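Local structure of putative diguanylate cyclase (GGDEF) with PAS/PAC domain (Rhodopseudomonas palustris, 3LIF) at residues L222-V227 and P231-V236; D40-F45 and V73-A78; I8-S13 and R238-V243; G116-R121 and V127-R132. The protein is probably a membrane-bound diguanylate cyclase making cyclic di-GMP from GTP, and the chain described here is its extracellular sensor domain, built on the PDC fold. One frame throughout, in Å; residues are numbered along the deposited sequence.

In the fold
One long helix and two similar sheets tie these four contacts together. Contacts 2 and 4 belong to the first antiparallel sheet, their centres about 15 Å apart; contact 1 and the strand end in contact 3 belong to the second, with centres about 20 Å apart. Helix 5-47 supplies one segment to contact 3 near its start and one to contact 2 near its end, so these two lie about 48 Å apart between centres. Along the chain, contacts 2, 4 and 1 follow in series, all inside the loop closed by contact 3. The helix thus spans both PDC modules, and contact 3 lies near both chain ends, which probably lead toward the membrane.

Contact 1 of 4, residues L222-V227 and P231-V236; sequences LAYRRV and PLVVTV
A223 and R225 pair with V236 and V234 as the hydrogen-bonded positions of an antiparallel hairpin whose short strand axes come within 4.7 Å and run at 164° to each other. A223 and V236 exchange two bonds, each 2.8 Å between the N of one and the O of the other. R225 and V234 likewise exchange two bonds, and nearer the turn V227 N bonds L232 O at 2.9 Å. Y224 faces T235 in a non-hydrogen-bonded pair. These are the last two strands of a five-stranded antiparallel sheet of order 2-1-5-4-3, the core of a PDC module, with helix 5-47 on the R225 and V227 side and helix 195-203 on the face of Y224, R226 and T235. On the first side V227 turns CG2 back over the hairpin, 3.8 Å from L232 CB and also 3.8 Å from V234 CG1. V234 offers that methyl because CG1 stands opposite its own carbonyl carbon (chi1 -74°). On the other face Y224 CB rests 3.9 Å from T235 CG2, while a chi1 of 72° sets CG between backbone N and carbonyl carbon, and the ring leads away from the partner strand. V233 CG1 approaches this ring obliquely, and the hydroxyl beyond is hydrogen-bonded to S204 O. R225 leads its guanidinium away from the partner strand to S21 OG and R18 O on the long helix.

Contact 2 of 4, residues D40-F45 and V73-A78; sequences DDIVSF and VAILDA
I42, on a turn of helix 5-47, faces I75 of strand 70-76 across 9.4 Å between CA atoms, a separation that leaves the meeting to side chains. I42 points at the strand and carries the whole helical side of the contact, dividing its two branches between two partners. The longer branch leaves beside the backbone N and ends in CD1, which meets V73 CG1 tip to tip at 4.0 Å. V73 meets it with CG1 anti to its own backbone N (chi1 -177°). The shorter branch of I42, CG2, lies 3.8 Å from I75 CD1, and here the two side chains cross at a slant. I75 does not aim straight at the helix; its chain bends at both torsions, and this brings the terminal methyl in. V73 and I75, two residues apart on the strand, thus present their methyls to the helix, while A74 between them turns to the far face of the sheet and packs on L82. V145 of the neighbouring strand 141-149 touches I42, V73 and I75 alike and joins the apolar cluster. The late part of the long helix thereby lies against the sheet of the first PDC module. With three buried aliphatic side chains and no polar partner among them, the contact rests on dispersion and the exclusion of water, with no directed bond to fix its geometry.

Contact 3 of 4, residues I8-S13 and R238-V243; sequences IALAQS and RTEDSV
S13 and R238 form the closer part of this contact, where the early part of helix 5-47 passes the end of strand 232-239. R238 NH1 lies 2.9 Å from S13 OG, and the hydroxyl oxygen sits at the edge of the guanidinium, in its plane. Even so the bond is weak, because the angle at the hydrogen is only 115°: the N-H points well past the oxygen. S13 swings OG to the side opposite its backbone N (chi1 157°), which carries the hydroxyl out from the helix toward the arginine. R238 reaches across by bending its chain at chi3 (76°), and that bend turns the NH1 end toward the serine. NH2 of the same group forms a long, weak ion pair with E16, about one helical turn further on, while the stem of R238 packs on L163 and its backbone is bonded to Y221. In the PDC sensor architecture the long first helix and the last strand of the second module come together here at one end of the domain, close to both chain ends and probably on the membrane side. The other half of the contact is much looser. L10 extends CD1 to 4.3 Å from E240 OE2, a methyl beside a carboxylate oxygen, with neither a polar bond nor an apolar fit between them. E240 lies at the surface, where its side chain also touches Y221. Beyond it the chain has left the sheet, and D241, S242 and V243 run on at the surface, diverging from the helix.

Contact 4 of 4, residues G116-R121 and V127-R132; sequences GPIQSR and VFVVSR
F128 sets its ring beside G116 and P117 where the strand turns a corner. With chi1 at -75° its CG stands opposite the carbonyl carbon, and the ring swings over the neighbouring strand. P117 CA then sits 4.1 Å above the plane of the F128 ring, displaced toward the rim, while P117 CB lies 4.0 Å from F128 CE1. The peptide before P117 is cis, and G116 has backbone angles only a glycine takes readily; a CB there would also collide with F128 CD2. Past the corner, I118 N and V127 O bond at 3.0 Å, and V127 N returns to I118 O, closing the hydrogen-bonded pair of this antiparallel hairpin. I118 holds CG1 between backbone N and carbonyl carbon (chi1 61°), which sends CD1 to 4.3 Å from V129 CB. V127 turns CG2 to S120 CB at 4.1 Å; the S120 hydroxyl is engaged by T122 N and S123 N. A serine in place of F128 would probably leave the glycine and proline without their aromatic cover and open a gap at the corner. The chemistry is divided: two backbone bonds pair the strands past the corner, while a ring against glycine and proline fills the bend.

Contact 1 of 4, residues L222-V227 and P231-V236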
loop_
_atom_site.group_PDB
_atom_site.type_symbol
_atom_site.label_atom_id
_atom_site.label_comp_id
_atom_site.label_asym_id
_atom_site.label_seq_id
_atom_site.Cartn_x
_atom_site.Cartn_y
_atom_site.Cartn_z
ATOM N N LEU A 222 11.278 -13.260 12.440
ATOM C CA LEU A 222 10.344 -12.564 11.580
ATOM C C LEU A 222 9.063 -13.376 11.365
ATOM O O LEU A 222 9.052 -14.634 11.064
ATOM C CB LEU A 222 10.999 -12.303 10.218
ATOM C CG LEU A 222 10.179 -11.622 9.086
ATOM C CD1 LEU A 222 11.099 -10.919 8.141
ATOM C CD2 LEU A 222 9.271 -12.590 8.338
ATOM N N ALA A 223 7.960 -12.677 11.510
ATOM C CA ALA A 223 6.700 -13.296 11.182
ATOM C C ALA A 223 6.152 -12.491 9.995
ATOM O O ALA A 223 6.279 -11.249 9.967
ATOM C CB ALA A 223 5.769 -13.214 12.353
ATOM N N TYR A 224 5.572 -13.205 9.027
ATOM C CA TYR A 224 4.962 -12.598 7.866
ATOM C C TYR A 224 3.650 -13.254 7.572
ATOM O O TYR A 224 3.422 -14.411 7.911
ATOM C CB TYR A 224 5.824 -12.800 6.643
ATOM C CG TYR A 224 5.824 -14.223 6.136
ATOM C CD1 TYR A 224 4.828 -14.656 5.278
ATOM C CD2 TYR A 224 6.834 -15.167 6.542
ATOM C CE1 TYR A 224 4.822 -15.960 4.778
ATOM C CE2 TYR A 224 6.855 -16.468 6.061
ATOM C CZ TYR A 224 5.829 -16.854 5.173
ATOM O OH TYR A 224 5.758 -18.112 4.646
ATOM N N ARG A 225 2.815 -12.512 6.871
ATOM C CA ARG A 225 1.505 -12.972 6.457
ATOM C C ARG A 225 0.958 -12.242 5.197
ATOM O O ARG A 225 0.919 -10.999 5.132
ATOM C CB ARG A 225 0.516 -12.802 7.627
ATOM C CG ARG A 225 -0.852 -13.370 7.329
ATOM C CD ARG A 225 -1.807 -13.107 8.428
ATOM N NE ARG A 225 -1.232 -13.506 9.717
ATOM C CZ ARG A 225 -1.442 -14.687 10.319
ATOM N NH1 ARG A 225 -2.213 -15.607 9.762
ATOM N NH2 ARG A 225 -0.879 -14.942 11.484
ATOM N N ARG A 226 0.538 -13.013 4.195
ATOM C CA ARG A 226 -0.174 -12.424 3.042
ATOM C C ARG A 226 -1.336 -11.622 3.561
ATOM O O ARG A 226 -2.027 -12.067 4.482
ATOM C CB ARG A 226 -0.721 -13.468 2.098
ATOM C CG ARG A 226 0.363 -14.031 1.262
ATOM C CD ARG A 226 -0.189 -14.663 -0.006
ATOM N NE ARG A 226 0.858 -15.413 -0.702
ATOM C CZ ARG A 226 1.714 -14.897 -1.592
ATOM N NH1 ARG A 226 2.601 -15.683 -2.138
ATOM N NH2 ARG A 226 1.704 -13.622 -1.935
ATOM N N VAL A 227 -1.539 -10.449 2.976
ATOM C CA VAL A 227 -2.636 -9.605 3.313
ATOM C C VAL A 227 -3.920 -10.058 2.574
ATOM O O VAL A 227 -4.046 -10.085 1.357
ATOM C CB VAL A 227 -2.308 -8.174 2.936
ATOM C CG1 VAL A 227 -3.607 -7.285 2.897
ATOM C CG2 VAL A 227 -1.227 -7.653 3.815
ATOM N N PRO A 231 -2.766 -7.975 -3.210
ATOM C CA PRO A 231 -1.418 -8.584 -3.319
ATOM C C PRO A 231 -0.339 -7.873 -2.441
ATOM O O PRO A 231 0.639 -7.309 -2.964
ATOM C CB PRO A 231 -1.082 -8.400 -4.790
ATOM C CG PRO A 231 -1.810 -7.084 -5.185
ATOM C CD PRO A 231 -3.083 -7.071 -4.341
ATOM N N LEU A 232 -0.533 -7.882 -1.124
ATOM C CA LEU A 232 0.402 -7.245 -0.191
ATOM C C LEU A 232 0.864 -8.299 0.832
ATOM O O LEU A 232 0.188 -9.297 1.021
ATOM C CB LEU A 232 -0.301 -6.087 0.513
ATOM C CG LEU A 232 -0.851 -5.042 -0.456
ATOM C CD1 LEU A 232 -1.638 -3.943 0.258
ATOM C CD2 LEU A 232 0.305 -4.397 -1.234
ATOM N N VAL A 233 1.991 -8.088 1.483
ATOM C CA VAL A 233 2.425 -8.958 2.563
ATOM C C VAL A 233 2.799 -8.055 3.725
ATOM O O VAL A 233 3.256 -6.947 3.510
ATOM C CB VAL A 233 3.684 -9.705 2.148
ATOM C CG1 VAL A 233 4.063 -10.772 3.185
ATOM C CG2 VAL A 233 3.449 -10.337 0.810
ATOM N N VAL A 234 2.617 -8.491 4.959
ATOM C CA VAL A 234 3.129 -7.661 6.054
ATOM C C VAL A 234 4.176 -8.478 6.732
ATOM O O VAL A 234 4.070 -9.722 6.739
ATOM C CB VAL A 234 2.062 -7.356 7.092
ATOM C CG1 VAL A 234 1.085 -6.338 6.549
ATOM C CG2 VAL A 234 1.326 -8.655 7.475
ATOM N N THR A 235 5.185 -7.825 7.304
ATOM C CA THR A 235 6.151 -8.567 8.119
ATOM C C THR A 235 6.376 -7.843 9.439
ATOM O O THR A 235 6.351 -6.629 9.431
ATOM C CB THR A 235 7.489 -8.672 7.409
ATOM O OG1 THR A 235 8.085 -7.365 7.308
ATOM C CG2 THR A 235 7.336 -9.296 5.996
ATOM N N VAL A 236 6.567 -8.576 10.554
ATOM C CA VAL A 236 7.007 -8.012 11.854
ATOM C C VAL A 236 8.249 -8.737 12.256
ATOM O O VAL A 236 8.271 -9.960 12.223
ATOM C CB VAL A 236 6.131 -8.416 13.056
ATOM C CG1 VAL A 236 5.963 -7.255 13.968
ATOM C CG2 VAL A 236 4.827 -8.953 12.683
#

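Contact 2 of 4, residues D40-F45 and V73-A78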
loop_
_atom_site.group_PDB
_atom_site.type_symbol
_atom_site.label_atom_id
_atom_site.label_comp_id
_atom_site.label_asym_id
_atom_site.label_seq_id
_atom_site.Cartn_x
_atom_site.Cartn_y
_atom_site.Cartn_z
ATOM N N ASP A 40 -14.759 3.701 -5.498
ATOM C CA ASP A 40 -16.051 3.245 -6.002
ATOM C C ASP A 40 -17.189 4.312 -5.958
ATOM O O ASP A 40 -17.903 4.538 -6.928
ATOM C CB ASP A 40 -16.416 1.913 -5.386
ATOM C CG ASP A 40 -16.992 1.037 -6.381
ATOM O OD1 ASP A 40 -17.464 1.674 -7.354
ATOM O OD2 ASP A 40 -16.955 -0.219 -6.258
ATOM N N ASP A 41 -17.316 5.041 -4.861
ATOM C CA ASP A 41 -18.271 6.151 -4.892
ATOM C C ASP A 41 -17.932 6.935 -6.168
ATOM O O ASP A 41 -18.821 7.410 -6.868
ATOM C CB ASP A 41 -18.170 7.087 -3.664
ATOM C CG ASP A 41 -18.906 6.550 -2.433
ATOM O OD1 ASP A 41 -19.594 5.507 -2.565
ATOM O OD2 ASP A 41 -18.779 7.174 -1.343
ATOM N N ILE A 42 -16.648 7.076 -6.493
ATOM C CA ILE A 42 -16.322 7.963 -7.588
ATOM C C ILE A 42 -16.617 7.288 -8.928
ATOM O O ILE A 42 -17.154 7.924 -9.812
ATOM C CB ILE A 42 -14.888 8.458 -7.507
ATOM C CG1 ILE A 42 -14.699 9.280 -6.231
ATOM C CG2 ILE A 42 -14.499 9.241 -8.779
ATOM C CD1 ILE A 42 -13.256 9.467 -5.889
ATOM N N VAL A 43 -16.316 6.010 -9.079
ATOM C CA VAL A 43 -16.684 5.407 -10.307
ATOM C C VAL A 43 -18.110 5.801 -10.584
ATOM O O VAL A 43 -18.440 6.178 -11.708
ATOM C CB VAL A 43 -16.530 3.894 -10.328
ATOM C CG1 VAL A 43 -17.373 3.264 -11.423
ATOM C CG2 VAL A 43 -15.109 3.564 -10.575
ATOM N N SER A 44 -18.952 5.777 -9.552
ATOM C CA SER A 44 -20.412 5.986 -9.740
ATOM C C SER A 44 -20.759 7.415 -10.034
ATOM O O SER A 44 -21.447 7.695 -10.992
ATOM C CB SER A 44 -21.240 5.443 -8.578
ATOM O OG SER A 44 -21.283 4.026 -8.693
ATOM N N PHE A 45 -20.297 8.333 -9.223
ATOM C CA PHE A 45 -20.528 9.703 -9.596
ATOM C C PHE A 45 -20.224 9.899 -11.126
ATOM O O PHE A 45 -21.165 9.952 -11.935
ATOM C CB PHE A 45 -19.685 10.589 -8.753
ATOM C CG PHE A 45 -20.082 11.978 -8.805
ATOM C CD1 PHE A 45 -21.215 12.398 -8.151
ATOM C CD2 PHE A 45 -19.316 12.897 -9.502
ATOM C CE1 PHE A 45 -21.594 13.757 -8.167
ATOM C CE2 PHE A 45 -19.670 14.264 -9.545
ATOM C CZ PHE A 45 -20.820 14.700 -8.872
ATOM N N VAL A 73 -6.448 12.749 -4.794
ATOM C CA VAL A 73 -7.261 11.967 -5.743
ATOM C C VAL A 73 -7.379 12.677 -7.101
ATOM O O VAL A 73 -7.525 13.924 -7.188
ATOM C CB VAL A 73 -8.702 11.786 -5.204
ATOM C CG1 VAL A 73 -9.517 10.910 -6.144
ATOM C CG2 VAL A 73 -8.632 11.204 -3.819
ATOM N N ALA A 74 -7.345 11.928 -8.182
ATOM C CA ALA A 74 -7.488 12.649 -9.398
ATOM C C ALA A 74 -8.240 11.813 -10.402
ATOM O O ALA A 74 -8.347 10.587 -10.235
ATOM C CB ALA A 74 -6.149 13.165 -9.932
ATOM N N ILE A 75 -8.788 12.530 -11.405
ATOM C CA ILE A 75 -9.442 11.953 -12.532
ATOM C C ILE A 75 -8.655 12.186 -13.831
ATOM O O ILE A 75 -8.122 13.282 -14.057
ATOM C CB ILE A 75 -10.777 12.598 -12.708
ATOM C CG1 ILE A 75 -11.455 12.692 -11.346
ATOM C CG2 ILE A 75 -11.616 11.748 -13.723
ATOM C CD1 ILE A 75 -12.186 11.406 -10.932
ATOM N N LEU A 76 -8.605 11.147 -14.654
ATOM C CA LEU A 76 -8.089 11.186 -15.995
ATOM C C LEU A 76 -9.196 10.710 -16.915
ATOM O O LEU A 76 -9.866 9.666 -16.597
ATOM C CB LEU A 76 -6.943 10.181 -16.155
ATOM C CG LEU A 76 -5.646 10.280 -15.349
ATOM C CD1 LEU A 76 -4.658 9.246 -15.894
ATOM C CD2 LEU A 76 -5.023 11.685 -15.289
ATOM N N ASP A 77 -9.382 11.394 -18.057
ATOM C CA ASP A 77 -10.371 10.929 -19.044
ATOM C C ASP A 77 -9.699 9.993 -19.991
ATOM O O ASP A 77 -8.725 9.378 -19.640
ATOM C CB ASP A 77 -10.795 12.097 -19.903
ATOM C CG ASP A 77 -9.595 12.769 -20.675
ATOM O OD1 ASP A 77 -8.539 12.122 -21.065
ATOM O OD2 ASP A 77 -9.748 13.997 -20.897
ATOM N N ALA A 78 -10.294 9.704 -21.127
ATOM C CA ALA A 78 -10.482 8.366 -21.545
ATOM C C ALA A 78 -9.154 8.418 -22.431
ATOM O O ALA A 78 -8.621 7.397 -22.905
ATOM C CB ALA A 78 -11.691 8.219 -22.405
#

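Contact 3 of 4, residues I8-S13 and R238-V243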
loop_
_atom_site.group_PDB
_atom_site.type_symbol
_atom_site.label_atom_id
_atom_site.label_comp_id
_atom_site.label_asym_id
_atom_site.label_seq_id
_atom_site.Cartn_x
_atom_site.Cartn_y
_atom_site.Cartn_z
ATOM N N ILE A 8 10.086 -21.675 26.588
ATOM C CA ILE A 8 8.725 -21.227 26.829
ATOM C C ILE A 8 8.554 -19.781 26.362
ATOM O O ILE A 8 7.510 -19.391 25.839
ATOM C CB ILE A 8 8.374 -21.296 28.321
ATOM C CG1 ILE A 8 8.397 -22.761 28.835
ATOM C CG2 ILE A 8 7.041 -20.597 28.599
ATOM C CD1 ILE A 8 9.569 -23.101 29.897
ATOM N N ALA A 9 9.586 -18.983 26.559
ATOM C CA ALA A 9 9.430 -17.573 26.343
ATOM C C ALA A 9 9.503 -17.327 24.847
ATOM O O ALA A 9 8.904 -16.373 24.330
ATOM C CB ALA A 9 10.515 -16.791 27.062
ATOM N N LEU A 10 10.264 -18.167 24.154
ATOM C CA LEU A 10 10.370 -18.024 22.722
ATOM C C LEU A 10 9.037 -18.460 22.103
ATOM O O LEU A 10 8.532 -17.840 21.189
ATOM C CB LEU A 10 11.601 -18.743 22.175
ATOM C CG LEU A 10 12.875 -17.870 22.273
ATOM C CD1 LEU A 10 14.209 -18.566 21.840
ATOM C CD2 LEU A 10 12.767 -16.549 21.499
ATOM N N ALA A 11 8.401 -19.455 22.678
ATOM C CA ALA A 11 7.141 -19.915 22.124
ATOM C C ALA A 11 6.041 -18.896 22.242
ATOM O O ALA A 11 5.177 -18.831 21.372
ATOM C CB ALA A 11 6.714 -21.208 22.754
ATOM N N GLN A 12 6.034 -18.115 23.309
ATOM C CA GLN A 12 4.983 -17.142 23.473
ATOM C C GLN A 12 5.329 -15.955 22.634
ATOM O O GLN A 12 4.471 -15.180 22.199
ATOM C CB GLN A 12 4.885 -16.658 24.917
ATOM C CG GLN A 12 5.072 -17.750 25.946
ATOM C CD GLN A 12 4.743 -17.270 27.371
ATOM O OE1 GLN A 12 5.398 -16.344 27.931
ATOM N NE2 GLN A 12 3.725 -17.901 27.966
ATOM N N SER A 13 6.607 -15.754 22.432
ATOM C CA SER A 13 6.943 -14.644 21.621
ATOM C C SER A 13 6.488 -14.956 20.156
ATOM O O SER A 13 5.807 -14.135 19.528
ATOM C CB SER A 13 8.414 -14.348 21.735
ATOM O OG SER A 13 8.762 -13.640 20.577
ATOM N N ARG A 238 11.704 -8.800 15.287
ATOM C CA ARG A 238 12.453 -8.304 16.454
ATOM C C ARG A 238 13.759 -9.051 16.654
ATOM O O ARG A 238 13.834 -10.237 16.391
ATOM C CB ARG A 238 11.606 -8.303 17.752
ATOM C CG ARG A 238 11.138 -9.627 18.329
ATOM C CD ARG A 238 10.821 -9.523 19.880
ATOM N NE ARG A 238 9.548 -8.853 20.264
ATOM C CZ ARG A 238 8.407 -9.486 20.636
ATOM N NH1 ARG A 238 8.317 -10.812 20.701
ATOM N NH2 ARG A 238 7.316 -8.807 20.952
ATOM N N THR A 239 14.801 -8.343 17.087
ATOM C CA THR A 239 16.024 -9.005 17.526
ATOM C C THR A 239 15.646 -9.841 18.707
ATOM O O THR A 239 14.736 -9.506 19.448
ATOM C CB THR A 239 17.172 -8.031 17.919
ATOM O OG1 THR A 239 16.652 -6.985 18.716
ATOM C CG2 THR A 239 17.783 -7.381 16.714
ATOM N N GLU A 240 16.333 -10.964 18.853
ATOM C CA GLU A 240 16.038 -11.887 19.931
ATOM C C GLU A 240 16.463 -11.381 21.301
ATOM O O GLU A 240 15.660 -11.410 22.237
ATOM C CB GLU A 240 16.744 -13.208 19.741
ATOM C CG GLU A 240 16.826 -13.904 21.082
ATOM C CD GLU A 240 17.288 -15.330 20.973
ATOM O OE1 GLU A 240 17.380 -15.843 19.821
ATOM O OE2 GLU A 240 17.551 -15.935 22.041
ATOM N N ASP A 241 17.727 -10.946 21.412
ATOM C CA ASP A 241 18.321 -10.592 22.724
ATOM C C ASP A 241 19.527 -11.520 23.165
ATOM O O ASP A 241 19.382 -12.754 23.262
ATOM C CB ASP A 241 17.227 -10.576 23.831
ATOM C CG ASP A 241 16.263 -9.385 23.723
ATOM O OD1 ASP A 241 16.019 -8.826 22.633
ATOM O OD2 ASP A 241 15.724 -9.007 24.771
ATOM N N SER A 242 20.699 -10.931 23.454
ATOM C CA SER A 242 21.846 -11.705 24.022
ATOM C C SER A 242 23.065 -10.909 24.559
ATOM O O SER A 242 22.978 -10.159 25.560
ATOM C CB SER A 242 22.349 -12.749 23.014
ATOM O OG SER A 242 21.295 -13.578 22.559
ATOM N N VAL A 243 24.203 -11.095 23.875
ATOM C CA VAL A 243 25.540 -10.760 24.431
ATOM C C VAL A 243 26.651 -11.565 23.703
ATOM O O VAL A 243 26.840 -12.741 23.994
ATOM C CB VAL A 243 25.609 -11.014 26.005
ATOM C CG1 VAL A 243 27.045 -11.354 26.456
ATOM C CG2 VAL A 243 24.987 -9.823 26.800
#

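Contact 4 of 4, residues G116-R121 and V127-R132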
loop_
_atom_site.group_PDB
_atom_site.type_symbol
_atom_site.label_atom_id
_atom_site.label_comp_id
_atom_site.label_asym_id
_atom_site.label_seq_id
_atom_site.Cartn_x
_atom_site.Cartn_y
_atom_site.Cartn_z
ATOM N N GLY A 116 3.235 1.159 -8.370
ATOM C CA GLY A 116 4.351 1.870 -7.689
ATOM C C GLY A 116 5.663 1.121 -7.767
ATOM O O GLY A 116 5.666 -0.064 -8.066
ATOM N N PRO A 117 6.761 1.796 -7.455
ATOM C CA PRO A 117 6.702 3.193 -7.035
ATOM C C PRO A 117 6.776 4.119 -8.256
ATOM O O PRO A 117 7.446 3.786 -9.210
ATOM C CB PRO A 117 7.977 3.366 -6.204
ATOM C CG PRO A 117 8.923 2.246 -6.686
ATOM C CD PRO A 117 8.140 1.280 -7.502
ATOM N N ILE A 118 6.074 5.250 -8.234
ATOM C CA ILE A 118 6.191 6.222 -9.308
ATOM C C ILE A 118 6.337 7.602 -8.717
ATOM O O ILE A 118 6.064 7.863 -7.524
ATOM C CB ILE A 118 4.977 6.245 -10.231
ATOM C CG1 ILE A 118 3.697 6.629 -9.430
ATOM C CG2 ILE A 118 4.871 4.932 -11.041
ATOM C CD1 ILE A 118 2.321 6.286 -10.177
ATOM N N GLN A 119 6.822 8.502 -9.556
ATOM C CA GLN A 119 7.067 9.823 -9.059
ATOM C C GLN A 119 5.809 10.651 -9.333
ATOM O O GLN A 119 5.463 10.903 -10.491
ATOM C CB GLN A 119 8.314 10.391 -9.676
ATOM C CG GLN A 119 8.598 11.706 -9.050
ATOM C CD GLN A 119 9.848 12.348 -9.570
ATOM O OE1 GLN A 119 10.380 13.266 -8.947
ATOM N NE2 GLN A 119 10.347 11.865 -10.697
ATOM N N SER A 120 5.083 10.989 -8.269
ATOM C CA SER A 120 3.749 11.509 -8.411
ATOM C C SER A 120 3.739 12.720 -9.313
ATOM O O SER A 120 4.387 13.711 -9.011
ATOM C CB SER A 120 3.230 11.936 -7.039
ATOM O OG SER A 120 2.258 12.982 -7.100
ATOM N N ARG A 121 2.974 12.654 -10.398
ATOM C CA ARG A 121 2.706 13.830 -11.242
ATOM C C ARG A 121 1.887 14.934 -10.569
ATOM O O ARG A 121 1.496 15.871 -11.263
ATOM C CB ARG A 121 1.959 13.435 -12.507
ATOM C CG ARG A 121 2.600 12.332 -13.343
ATOM C CD ARG A 121 3.578 12.854 -14.368
ATOM N NE ARG A 121 4.409 11.863 -15.057
ATOM C CZ ARG A 121 4.009 11.076 -16.059
ATOM N NH1 ARG A 121 2.775 11.086 -16.504
ATOM N NH2 ARG A 121 4.847 10.244 -16.628
ATOM N N VAL A 127 5.862 7.588 -4.678
ATOM C CA VAL A 127 4.760 7.057 -3.908
ATOM C C VAL A 127 4.235 5.834 -4.567
ATOM O O VAL A 127 4.629 5.485 -5.671
ATOM C CB VAL A 127 3.615 8.051 -3.863
ATOM C CG1 VAL A 127 4.076 9.362 -3.253
ATOM C CG2 VAL A 127 3.089 8.301 -5.250
ATOM N N PHE A 128 3.367 5.149 -3.856
ATOM C CA PHE A 128 2.500 4.156 -4.458
ATOM C C PHE A 128 1.088 4.731 -4.584
ATOM O O PHE A 128 0.685 5.670 -3.869
ATOM C CB PHE A 128 2.437 2.896 -3.611
ATOM C CG PHE A 128 3.643 2.068 -3.720
ATOM C CD1 PHE A 128 4.811 2.470 -3.103
ATOM C CD2 PHE A 128 3.613 0.897 -4.490
ATOM C CE1 PHE A 128 5.951 1.711 -3.225
ATOM C CE2 PHE A 128 4.733 0.102 -4.633
ATOM C CZ PHE A 128 5.924 0.511 -4.006
ATOM N N VAL A 129 0.317 4.100 -5.448
ATOM C CA VAL A 129 -0.897 4.696 -5.875
ATOM C C VAL A 129 -1.878 3.587 -6.131
ATOM O O VAL A 129 -1.475 2.440 -6.430
ATOM C CB VAL A 129 -0.588 5.500 -7.168
ATOM C CG1 VAL A 129 -1.442 5.071 -8.361
ATOM C CG2 VAL A 129 -0.628 6.924 -6.882
ATOM N N VAL A 130 -3.156 3.938 -6.088
ATOM C CA VAL A 130 -4.228 2.958 -6.143
ATOM C C VAL A 130 -5.224 3.534 -7.169
ATOM O O VAL A 130 -5.343 4.798 -7.287
ATOM C CB VAL A 130 -4.820 2.905 -4.701
ATOM C CG1 VAL A 130 -5.966 3.937 -4.477
ATOM C CG2 VAL A 130 -5.155 1.521 -4.276
ATOM N N SER A 131 -5.891 2.679 -7.959
ATOM C CA SER A 131 -6.679 3.229 -9.057
ATOM C C SER A 131 -7.819 2.336 -9.549
ATOM O O SER A 131 -7.763 1.102 -9.457
ATOM C CB SER A 131 -5.743 3.601 -10.250
ATOM O OG SER A 131 -5.311 2.453 -10.991
ATOM N N ARG A 132 -8.842 2.974 -10.121
ATOM C CA ARG A 132 -10.017 2.239 -10.641
ATOM C C ARG A 132 -10.446 2.715 -12.029
ATOM O O ARG A 132 -10.434 3.924 -12.321
ATOM C CB ARG A 132 -11.198 2.205 -9.605
ATOM C CG ARG A 132 -11.294 0.843 -8.899
ATOM C CD ARG A 132 -12.198 0.771 -7.626
ATOM N NE ARG A 132 -13.477 0.142 -7.976
ATOM C CZ ARG A 132 -13.611 -0.430 -9.156
ATOM N NH1 ARG A 132 -12.537 -0.428 -9.963
ATOM N NH2 ARG A 132 -14.744 -1.004 -9.513
#